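Local coordinates for putative sarcosine dimethylglycine methyltransferase (Galdieria sulphuraria, PDB 2O57) that probably transfers methyl groups from S-adenosylmethionine to the amino nitrogen of sarcosine and dimethylglycine, at the interface of chains A and B. Numbering follows the deposited sequence. Chains: chain A/B, putative sarcosine dimethylglycine methyltransferase.

The interface of chains A and B. Residues chain A 73, 229-230, 232; chain B 233-236.
Carboxylate oxygen OD2 of B:Asp236 takes two donors from A:Arg230, NH2 at 2.8 Å and NE at 2.9 Å, forming a side-on salt bridge in which both nitrogens converge on one atom. OD2 lies in the guanidinium plane, whereas the carboxylate is turned 47° from it; OD2 receives NE on its syn lone pair and is met by NH2 nearly along its C-O axis. The A:Arg230 chain starts in the crowded position between backbone N and carbonyl carbon (chi1 60°) and bends at chi3, which presents the NE-NH2 edge to the aspartate and sends NH1 the other way. There NH1 bonds within chain A to OE1 of A:Glu73 at 2.7 Å, on the anti lone pair.

The syn sides of the same glutamate receive B:Arg234 end-on, one nitrogen to each oxygen: NH1 to OE1 and NH2 to OE2, both 3.3 Å, long but nearly straight. The extended B:Arg234 chain carries the guanidinium across the interface, 26° from the carboxylate plane. NH2 also lies at the edge of the A:Phe232 ring, 3.4 Å from CE1, with the two planes almost perpendicular, so this is an edge contact rather than a stack. The two arginines approach to 4.1 Å between A:Arg230 NE and B:Arg234 NH1, and the flanking carboxylates probably offset their like charges.

An alanine in place of A:Arg230 would probably leave B:Asp236 without its charged mate across the interface and A:Glu73 freer to turn.

A backbone hydrogen bond adds to the contact: B:Asp236 N donates to A:Leu229 O at 3.1 Å, beside B:Pro235.

Two-fold symmetry repeats the patch with the chains exchanged, although this dimer may not be the biological one. The patch joins strand 226-233 and helix 59-76 of chain A to chain B where B:Arg234, in the loop after strand 227-233, leads into the first turn of helix 235-251.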
ATOM      1  N   GLU A  73       0.997  -3.384   9.173  1.00 15.15           N
ATOM      2  CA  GLU A  73       2.130  -3.529   8.258  1.00 14.13           C
ATOM      3  C   GLU A  73       3.396  -3.683   9.119  1.00 13.24           C
ATOM      4  O   GLU A  73       4.167  -4.608   8.925  1.00 12.81           O
ATOM      5  CB  GLU A  73       2.238  -2.328   7.290  1.00 13.65           C
ATOM      6  CG  GLU A  73       1.018  -2.183   6.311  1.00 14.57           C
ATOM      7  CD  GLU A  73       1.014  -3.194   5.195  1.00 18.43           C
ATOM      8  OE1 GLU A  73       2.046  -3.886   4.991  1.00 18.51           O
ATOM      9  OE2 GLU A  73      -0.007  -3.307   4.503  1.00 18.00           O
ATOM     10  N   LEU A 229      11.239  -1.921   2.067  1.00 10.58           N
ATOM     11  CA  LEU A 229      10.522  -3.205   2.124  1.00 10.47           C
ATOM     12  C   LEU A 229       9.264  -3.192   1.282  1.00 10.31           C
ATOM     13  O   LEU A 229       8.974  -4.170   0.598  1.00  9.18           O
ATOM     14  CB  LEU A 229      10.109  -3.523   3.549  1.00 10.43           C
ATOM     15  CG  LEU A 229      11.198  -3.724   4.614  1.00 11.79           C
ATOM     16  CD1 LEU A 229      10.568  -4.137   5.971  1.00 12.20           C
ATOM     17  CD2 LEU A 229      12.225  -4.775   4.182  1.00 13.83           C
ATOM     18  N   ARG A 230       8.526  -2.083   1.339  1.00  9.53           N
ATOM     19  CA  ARG A 230       7.269  -1.921   0.613  1.00 11.25           C
ATOM     20  C   ARG A 230       6.863  -0.449   0.553  1.00 11.16           C
ATOM     21  O   ARG A 230       7.235   0.341   1.442  1.00 10.92           O
ATOM     22  CB  ARG A 230       6.169  -2.761   1.264  1.00 11.25           C
ATOM     23  CG  ARG A 230       5.857  -2.407   2.735  1.00 11.18           C
ATOM     24  CD  ARG A 230       4.945  -3.426   3.400  1.00 14.33           C
ATOM     25  NE  ARG A 230       5.720  -4.562   3.929  1.00 19.47           N
ATOM     26  CZ  ARG A 230       5.477  -5.189   5.080  1.00 20.86           C
ATOM     27  NH1 ARG A 230       4.444  -4.853   5.862  1.00 19.78           N
ATOM     28  NH2 ARG A 230       6.265  -6.182   5.461  1.00 20.47           N
ATOM     29  N   PHE A 232       3.386   2.353  -0.811  1.00 10.74           N
ATOM     30  CA  PHE A 232       1.964   2.503  -0.999  1.00 10.82           C
ATOM     31  C   PHE A 232       1.752   3.924  -1.499  1.00 10.57           C
ATOM     32  O   PHE A 232       2.398   4.868  -1.020  1.00  8.96           O
ATOM     33  CB  PHE A 232       1.208   2.316   0.347  1.00 12.55           C
ATOM     34  CG  PHE A 232       1.493   1.002   1.052  1.00 16.36           C
ATOM     35  CD1 PHE A 232       0.646  -0.098   0.888  1.00 21.90           C
ATOM     36  CD2 PHE A 232       2.597   0.863   1.892  1.00 18.41           C
ATOM     37  CE1 PHE A 232       0.924  -1.329   1.537  1.00 21.72           C
ATOM     38  CE2 PHE A 232       2.883  -0.359   2.518  1.00 18.47           C
ATOM     39  CZ  PHE A 232       2.050  -1.448   2.353  1.00 15.06           C
TER
ATOM     40  N   SER B 233       3.549  -1.660  -3.713  1.00 15.12           N
ATOM     41  CA  SER B 233       4.762  -2.295  -4.216  1.00 16.43           C
ATOM     42  C   SER B 233       5.384  -3.026  -3.067  1.00 16.08           C
ATOM     43  O   SER B 233       5.732  -2.421  -2.052  1.00 16.27           O
ATOM     44  CB  SER B 233       5.715  -1.265  -4.829  1.00 15.61           C
ATOM     45  OG  SER B 233       6.871  -1.914  -5.352  1.00 18.12           O
ATOM     46  N   ARG B 234       5.434  -4.345  -3.186  1.00 16.20           N
ATOM     47  CA  ARG B 234       5.920  -5.162  -2.083  1.00 15.92           C
ATOM     48  C   ARG B 234       7.064  -6.065  -2.527  1.00 16.33           C
ATOM     49  O   ARG B 234       6.857  -7.267  -2.701  1.00 17.06           O
ATOM     50  CB  ARG B 234       4.770  -5.999  -1.526  1.00 15.30           C
ATOM     51  CG  ARG B 234       3.717  -5.214  -0.823  1.00 14.41           C
ATOM     52  CD  ARG B 234       2.544  -6.135  -0.608  1.00 13.68           C
ATOM     53  NE  ARG B 234       1.321  -5.496  -0.109  1.00 14.66           N
ATOM     54  CZ  ARG B 234       1.132  -5.122   1.151  1.00 18.32           C
ATOM     55  NH1 ARG B 234       2.139  -5.238   2.036  1.00 17.32           N
ATOM     56  NH2 ARG B 234      -0.050  -4.598   1.513  1.00 16.21           N
ATOM     57  N   PRO B 235       8.266  -5.499  -2.716  1.00 17.24           N
ATOM     58  CA  PRO B 235       9.374  -6.355  -3.084  1.00 16.53           C
ATOM     59  C   PRO B 235       9.751  -7.337  -1.954  1.00 16.86           C
ATOM     60  O   PRO B 235      10.216  -8.440  -2.246  1.00 15.90           O
ATOM     61  CB  PRO B 235      10.507  -5.367  -3.371  1.00 16.49           C
ATOM     62  CG  PRO B 235      10.144  -4.132  -2.564  1.00 16.95           C
ATOM     63  CD  PRO B 235       8.668  -4.068  -2.647  1.00 16.04           C
ATOM     64  N   ASP B 236       9.478  -6.991  -0.697  1.00 17.23           N
ATOM     65  CA  ASP B 236       9.686  -7.980   0.378  1.00 17.12           C
ATOM     66  C   ASP B 236       8.807  -9.249   0.167  1.00 18.04           C
ATOM     67  O   ASP B 236       9.299 -10.398   0.302  1.00 17.37           O
ATOM     68  CB  ASP B 236       9.492  -7.359   1.756  1.00 17.37           C
ATOM     69  CG  ASP B 236       8.075  -6.765   1.978  1.00 18.86           C
ATOM     70  OD1 ASP B 236       7.206  -6.682   1.047  1.00 17.22           O
ATOM     71  OD2 ASP B 236       7.855  -6.384   3.126  1.00 19.42           O
TER